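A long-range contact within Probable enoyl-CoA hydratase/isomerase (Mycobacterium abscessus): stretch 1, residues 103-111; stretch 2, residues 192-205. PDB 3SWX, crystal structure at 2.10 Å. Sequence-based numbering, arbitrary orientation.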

ATOM      1  N   LYS B 103      11.977  15.745 -10.339  1.00 16.64           N
ATOM      2  CA  LYS B 103      10.856  16.154 -11.173  1.00 16.46           C
ATOM      3  C   LYS B 103      10.193  14.920 -11.769  1.00 16.32           C
ATOM      4  O   LYS B 103      10.793  13.827 -11.781  1.00 16.33           O
ATOM      5  CB  LYS B 103      11.322  17.102 -12.276  1.00 16.95           C
ATOM      6  CG  LYS B 103      11.978  18.348 -11.755  1.00 17.65           C
ATOM      7  CD  LYS B 103      12.363  19.268 -12.872  1.00 18.79           C
ATOM      8  CE  LYS B 103      13.543  18.756 -13.669  1.00 19.14           C
ATOM      9  NZ  LYS B 103      13.985  19.795 -14.641  1.00 20.12           N
ATOM     10  N   PRO B 104       8.958  15.089 -12.267  1.00 15.92           N
ATOM     11  CA  PRO B 104       8.134  13.934 -12.624  1.00 15.73           C
ATOM     12  C   PRO B 104       8.641  13.128 -13.810  1.00 15.56           C
ATOM     13  O   PRO B 104       9.208  13.688 -14.746  1.00 16.23           O
ATOM     14  CB  PRO B 104       6.768  14.556 -12.909  1.00 15.42           C
ATOM     15  CG  PRO B 104       6.762  15.825 -12.136  1.00 16.26           C
ATOM     16  CD  PRO B 104       8.162  16.330 -12.267  1.00 16.31           C
ATOM     17  N   LEU B 105       8.480  11.812 -13.721  1.00 15.65           N
ATOM     18  CA  LEU B 105       8.717  10.889 -14.822  1.00 15.85           C
ATOM     19  C   LEU B 105       7.450  10.060 -15.076  1.00 16.18           C
ATOM     20  O   LEU B 105       6.874   9.471 -14.166  1.00 16.16           O
ATOM     21  CB  LEU B 105       9.892   9.974 -14.525  1.00 15.53           C
ATOM     22  CG  LEU B 105      10.263   8.960 -15.620  1.00 17.00           C
ATOM     23  CD1 LEU B 105      10.761   9.589 -16.943  1.00 15.53           C
ATOM     24  CD2 LEU B 105      11.303   7.925 -15.099  1.00 14.26           C
ATOM     25  N   LEU B 106       6.999  10.040 -16.321  1.00 16.30           N
ATOM     26  CA  LEU B 106       5.882   9.206 -16.692  1.00 15.88           C
ATOM     27  C   LEU B 106       6.412   8.130 -17.621  1.00 16.01           C
ATOM     28  O   LEU B 106       7.310   8.383 -18.423  1.00 16.24           O
ATOM     29  CB  LEU B 106       4.790  10.032 -17.390  1.00 15.47           C
ATOM     30  CG  LEU B 106       4.182  11.190 -16.585  1.00 15.84           C
ATOM     31  CD1 LEU B 106       5.047  12.466 -16.704  1.00 13.54           C
ATOM     32  CD2 LEU B 106       2.760  11.462 -17.031  1.00 13.88           C
ATOM     33  N   VAL B 107       5.870   6.924 -17.510  1.00 16.06           N
ATOM     34  CA  VAL B 107       6.272   5.837 -18.403  1.00 16.14           C
ATOM     35  C   VAL B 107       5.066   5.287 -19.154  1.00 16.04           C
ATOM     36  O   VAL B 107       4.046   4.964 -18.553  1.00 15.80           O
ATOM     37  CB  VAL B 107       7.025   4.715 -17.646  1.00 15.86           C
ATOM     38  CG1 VAL B 107       7.122   3.450 -18.494  1.00 15.47           C
ATOM     39  CG2 VAL B 107       8.430   5.200 -17.247  1.00 16.20           C
ATOM     40  N   ALA B 108       5.192   5.221 -20.477  1.00 15.81           N
ATOM     41  CA  ALA B 108       4.140   4.728 -21.359  1.00 15.65           C
ATOM     42  C   ALA B 108       4.593   3.388 -21.926  1.00 15.67           C
ATOM     43  O   ALA B 108       5.632   3.323 -22.572  1.00 14.41           O
ATOM     44  CB  ALA B 108       3.886   5.725 -22.509  1.00 15.59           C
ATOM     45  N   VAL B 109       3.800   2.335 -21.695  1.00 16.32           N
ATOM     46  CA  VAL B 109       4.175   0.980 -22.075  1.00 16.18           C
ATOM     47  C   VAL B 109       3.169   0.342 -23.041  1.00 17.28           C
ATOM     48  O   VAL B 109       1.989   0.669 -23.053  1.00 16.95           O
ATOM     49  CB  VAL B 109       4.402   0.024 -20.829  1.00 16.60           C
ATOM     50  CG1 VAL B 109       5.451   0.610 -19.844  1.00 14.65           C
ATOM     51  CG2 VAL B 109       3.087  -0.322 -20.098  1.00 13.91           C
ATOM     52  N   HIS B 110       3.677  -0.585 -23.844  1.00 17.96           N
ATOM     53  CA  HIS B 110       2.884  -1.375 -24.777  1.00 18.56           C
ATOM     54  C   HIS B 110       3.657  -2.658 -25.072  1.00 18.26           C
ATOM     55  O   HIS B 110       4.865  -2.699 -24.903  1.00 17.08           O
ATOM     56  CB  HIS B 110       2.680  -0.601 -26.074  1.00 18.83           C
ATOM     57  CG  HIS B 110       3.906  -0.526 -26.935  1.00 20.90           C
ATOM     58  ND1 HIS B 110       5.033   0.180 -26.568  1.00 19.54           N
ATOM     59  CD2 HIS B 110       4.183  -1.079 -28.142  1.00 22.31           C
ATOM     60  CE1 HIS B 110       5.949   0.061 -27.513  1.00 21.08           C
ATOM     61  NE2 HIS B 110       5.455  -0.691 -28.481  1.00 23.25           N
ATOM     62  N   GLY B 111       2.954  -3.692 -25.524  1.00 19.26           N
ATOM     63  CA  GLY B 111       3.578  -4.996 -25.801  1.00 19.96           C
ATOM     64  C   GLY B 111       4.189  -5.604 -24.548  1.00 20.19           C
ATOM     65  O   GLY B 111       3.744  -5.326 -23.433  1.00 18.85           O
ATOM     66  N   GLU B 192      -2.044   4.493 -28.161  1.00 22.36           N
ATOM     67  CA  GLU B 192      -2.333   5.821 -27.572  1.00 22.43           C
ATOM     68  C   GLU B 192      -1.599   6.126 -26.275  1.00 20.69           C
ATOM     69  O   GLU B 192      -1.833   7.167 -25.661  1.00 19.85           O
ATOM     70  CB  GLU B 192      -3.800   5.937 -27.212  1.00 23.30           C
ATOM     71  CG  GLU B 192      -4.727   5.404 -28.197  1.00 28.67           C
ATOM     72  CD  GLU B 192      -5.402   6.457 -28.913  1.00 35.56           C
ATOM     73  OE1 GLU B 192      -6.646   6.518 -28.747  1.00 40.52           O
ATOM     74  OE2 GLU B 192      -4.682   7.227 -29.609  1.00 40.99           O
ATOM     75  N   HIS B 193      -0.784   5.187 -25.825  1.00 19.52           N
ATOM     76  CA  HIS B 193      -0.097   5.291 -24.537  1.00 18.32           C
ATOM     77  C   HIS B 193       0.844   6.492 -24.461  1.00 18.14           C
ATOM     78  O   HIS B 193       0.861   7.190 -23.463  1.00 16.86           O
ATOM     79  CB  HIS B 193       0.662   3.998 -24.218  1.00 17.84           C
ATOM     80  CG  HIS B 193       1.551   3.516 -25.322  1.00 18.70           C
ATOM     81  ND1 HIS B 193       1.072   3.163 -26.566  1.00 20.54           N
ATOM     82  CD2 HIS B 193       2.888   3.312 -25.362  1.00 19.17           C
ATOM     83  CE1 HIS B 193       2.079   2.767 -27.327  1.00 20.92           C
ATOM     84  NE2 HIS B 193       3.193   2.861 -26.622  1.00 19.80           N
ATOM     85  N   VAL B 194       1.609   6.740 -25.523  1.00 18.77           N
ATOM     86  CA  VAL B 194       2.556   7.871 -25.526  1.00 19.29           C
ATOM     87  C   VAL B 194       1.803   9.215 -25.531  1.00 19.12           C
ATOM     88  O   VAL B 194       2.062  10.069 -24.699  1.00 19.34           O
ATOM     89  CB  VAL B 194       3.538   7.832 -26.708  1.00 20.27           C
ATOM     90  CG1 VAL B 194       4.662   8.860 -26.475  1.00 21.80           C
ATOM     91  CG2 VAL B 194       4.118   6.419 -26.919  1.00 19.95           C
ATOM     92  N   ASP B 195       0.833   9.382 -26.421  1.00 19.80           N
ATOM     93  CA  ASP B 195       0.033  10.628 -26.419  1.00 20.24           C
ATOM     94  C   ASP B 195      -0.758  10.856 -25.123  1.00 19.15           C
ATOM     95  O   ASP B 195      -0.911  11.997 -24.715  1.00 19.30           O
ATOM     96  CB  ASP B 195      -0.923  10.690 -27.609  1.00 21.48           C
ATOM     97  CG  ASP B 195      -0.190  10.796 -28.944  1.00 24.94           C
ATOM     98  OD1 ASP B 195       0.953  11.307 -28.987  1.00 28.22           O
ATOM     99  OD2 ASP B 195      -0.764  10.351 -29.939  1.00 30.02           O
ATOM    100  N   THR B 196      -1.252   9.793 -24.484  1.00 17.96           N
ATOM    101  CA  THR B 196      -1.968   9.959 -23.226  1.00 17.61           C
ATOM    102  C   THR B 196      -0.985  10.412 -22.159  1.00 17.22           C
ATOM    103  O   THR B 196      -1.291  11.342 -21.398  1.00 17.25           O
ATOM    104  CB  THR B 196      -2.738   8.681 -22.804  1.00 17.78           C
ATOM    105  OG1 THR B 196      -3.689   8.354 -23.823  1.00 17.65           O
ATOM    106  CG2 THR B 196      -3.489   8.872 -21.471  1.00 15.35           C
ATOM    107  N   ALA B 197       0.205   9.812 -22.142  1.00 16.88           N
ATOM    108  CA  ALA B 197       1.223  10.194 -21.163  1.00 17.34           C
ATOM    109  C   ALA B 197       1.698  11.653 -21.344  1.00 17.60           C
ATOM    110  O   ALA B 197       1.884  12.360 -20.362  1.00 18.17           O
ATOM    111  CB  ALA B 197       2.418   9.219 -21.210  1.00 16.83           C
ATOM    112  N   ILE B 198       1.858  12.108 -22.588  1.00 18.10           N
ATOM    113  CA  ILE B 198       2.266  13.506 -22.858  1.00 17.67           C
ATOM    114  C   ILE B 198       1.144  14.469 -22.451  1.00 18.26           C
ATOM    115  O   ILE B 198       1.407  15.525 -21.886  1.00 17.83           O
ATOM    116  CB  ILE B 198       2.653  13.724 -24.336  1.00 18.50           C
ATOM    117  CG1 ILE B 198       3.936  12.974 -24.689  1.00 17.48           C
ATOM    118  CG2 ILE B 198       2.825  15.237 -24.692  1.00 17.02           C
ATOM    119  CD1 ILE B 198       4.108  12.748 -26.204  1.00 18.82           C
ATOM    120  N   ALA B 199      -0.116  14.120 -22.716  1.00 18.34           N
ATOM    121  CA  ALA B 199      -1.197  15.020 -22.301  1.00 18.08           C
ATOM    122  C   ALA B 199      -1.130  15.224 -20.771  1.00 17.90           C
ATOM    123  O   ALA B 199      -1.255  16.359 -20.274  1.00 17.61           O
ATOM    124  CB  ALA B 199      -2.586  14.502 -22.754  1.00 18.30           C
ATOM    125  N   ILE B 200      -0.903  14.136 -20.027  1.00 17.11           N
ATOM    126  CA  ILE B 200      -0.837  14.225 -18.569  1.00 16.53           C
ATOM    127  C   ILE B 200       0.385  15.022 -18.117  1.00 16.36           C
ATOM    128  O   ILE B 200       0.315  15.797 -17.164  1.00 16.22           O
ATOM    129  CB  ILE B 200      -0.850  12.828 -17.882  1.00 16.70           C
ATOM    130  CG1 ILE B 200      -2.167  12.093 -18.176  1.00 16.48           C
ATOM    131  CG2 ILE B 200      -0.692  13.002 -16.360  1.00 14.88           C
ATOM    132  CD1 ILE B 200      -2.104  10.569 -17.983  1.00 18.93           C
ATOM    133  N   ALA B 201       1.505  14.783 -18.786  1.00 15.67           N
ATOM    134  CA  ALA B 201       2.734  15.541 -18.577  1.00 15.85           C
ATOM    135  C   ALA B 201       2.501  17.043 -18.787  1.00 15.75           C
ATOM    136  O   ALA B 201       2.981  17.855 -18.016  1.00 15.19           O
ATOM    137  CB  ALA B 201       3.823  15.027 -19.549  1.00 16.02           C
ATOM    138  N   GLN B 202       1.740  17.402 -19.823  1.00 16.09           N
ATOM    139  CA  GLN B 202       1.422  18.807 -20.073  1.00 16.27           C
ATOM    140  C   GLN B 202       0.549  19.392 -18.949  1.00 16.52           C
ATOM    141  O   GLN B 202       0.703  20.561 -18.582  1.00 15.61           O
ATOM    142  CB  GLN B 202       0.737  18.983 -21.433  1.00 17.08           C
ATOM    143  CG  GLN B 202       1.615  18.674 -22.641  1.00 16.96           C
ATOM    144  CD  GLN B 202       2.812  19.620 -22.807  1.00 18.51           C
ATOM    145  OE1 GLN B 202       2.917  20.646 -22.121  1.00 18.38           O
ATOM    146  NE2 GLN B 202       3.736  19.255 -23.715  1.00 16.45           N
ATOM    147  N   THR B 203      -0.360  18.590 -18.401  1.00 16.50           N
ATOM    148  CA  THR B 203      -1.176  19.067 -17.276  1.00 17.32           C
ATOM    149  C   THR B 203      -0.291  19.369 -16.095  1.00 17.56           C
ATOM    150  O   THR B 203      -0.445  20.413 -15.449  1.00 17.93           O
ATOM    151  CB  THR B 203      -2.254  18.061 -16.877  1.00 16.86           C
ATOM    152  OG1 THR B 203      -3.108  17.858 -18.007  1.00 17.01           O
ATOM    153  CG2 THR B 203      -3.085  18.593 -15.714  1.00 17.62           C
ATOM    154  N   ILE B 204       0.661  18.471 -15.848  1.00 18.24           N
ATOM    155  CA  ILE B 204       1.655  18.660 -14.789  1.00 18.18           C
ATOM    156  C   ILE B 204       2.427  19.945 -15.018  1.00 18.52           C
ATOM    157  O   ILE B 204       2.641  20.731 -14.077  1.00 18.45           O
ATOM    158  CB  ILE B 204       2.622  17.451 -14.683  1.00 17.78           C
ATOM    159  CG1 ILE B 204       1.875  16.228 -14.148  1.00 18.28           C
ATOM    160  CG2 ILE B 204       3.767  17.760 -13.722  1.00 18.22           C
ATOM    161  CD1 ILE B 204       2.712  14.962 -14.062  1.00 18.45           C
ATOM    162  N   ALA B 205       2.809  20.171 -16.277  1.00 19.10           N
ATOM    163  CA  ALA B 205       3.579  21.353 -16.661  1.00 19.79           C
ATOM    164  C   ALA B 205       2.818  22.687 -16.567  1.00 20.35           C
ATOM    165  O   ALA B 205       3.443  23.749 -16.564  1.00 21.28           O
ATOM    166  CB  ALA B 205       4.183  21.159 -18.077  1.00 19.78           C
TER

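The helix beginning at His193 runs nearly antiparallel to the strand through Leu106 to Val109: their axes make 163° and approach to 7.6 Å, so ascending the helix means descending the strand. Glu192, just before it, touches nothing in stretch 1; its carbonyl O accepts hydrogen bonds from Thr196 N and Thr196 OG1, both at 2.9 Å, tying down the first turn.

His193 makes the most intricate contact. His193 CA lies 5.3 Å from Ala108 CA, and with chi1 at 51° (p) the His193 imidazole reaches the end of the strand. His110 CB sits over one face of this ring, 3.8 Å from the centroid and 22° off the normal, a CH-pi contact. The two imidazoles are oblique, with planes at 31° and centroids 4.7 Å apart; His110 ND1 and His193 NE2 are 3.3 Å apart, a geometry that does not settle whether they share a hydrogen bond.

The small Ala108 suits the close backbone approach: its CB is 3.5 Å from His193 O and 4.5 Å from Val194 CG2. One turn on, Ala197 CB meets Ala108 CB at 4.0 Å, methyl against methyl.

Leu106, two residues back along the strand and likewise directed toward the helix, has the most area covered by the other stretch, 89 Å². Its CD2 lies 3.6 Å from Ala197 O, already the acceptor for Ala201 N, and 3.8 Å from Ile200 CG2. Its CD1 packs 4.0 Å from Ala201 CB, where a short side chain lies alongside the broader leucine.

Ile204 closes the contact, its CD1 4.3 Å from Leu106 CD1 and its CG2 3.9 Å from Pro104 CG. Leu106, Pro104 and Ile204 are all buried, and their hydrocarbon side chains suit a place where the side chains they meet across the contact are apolar. Altogether 442 Å² is buried, both sides summed, and the evidence points chiefly to apolar packing.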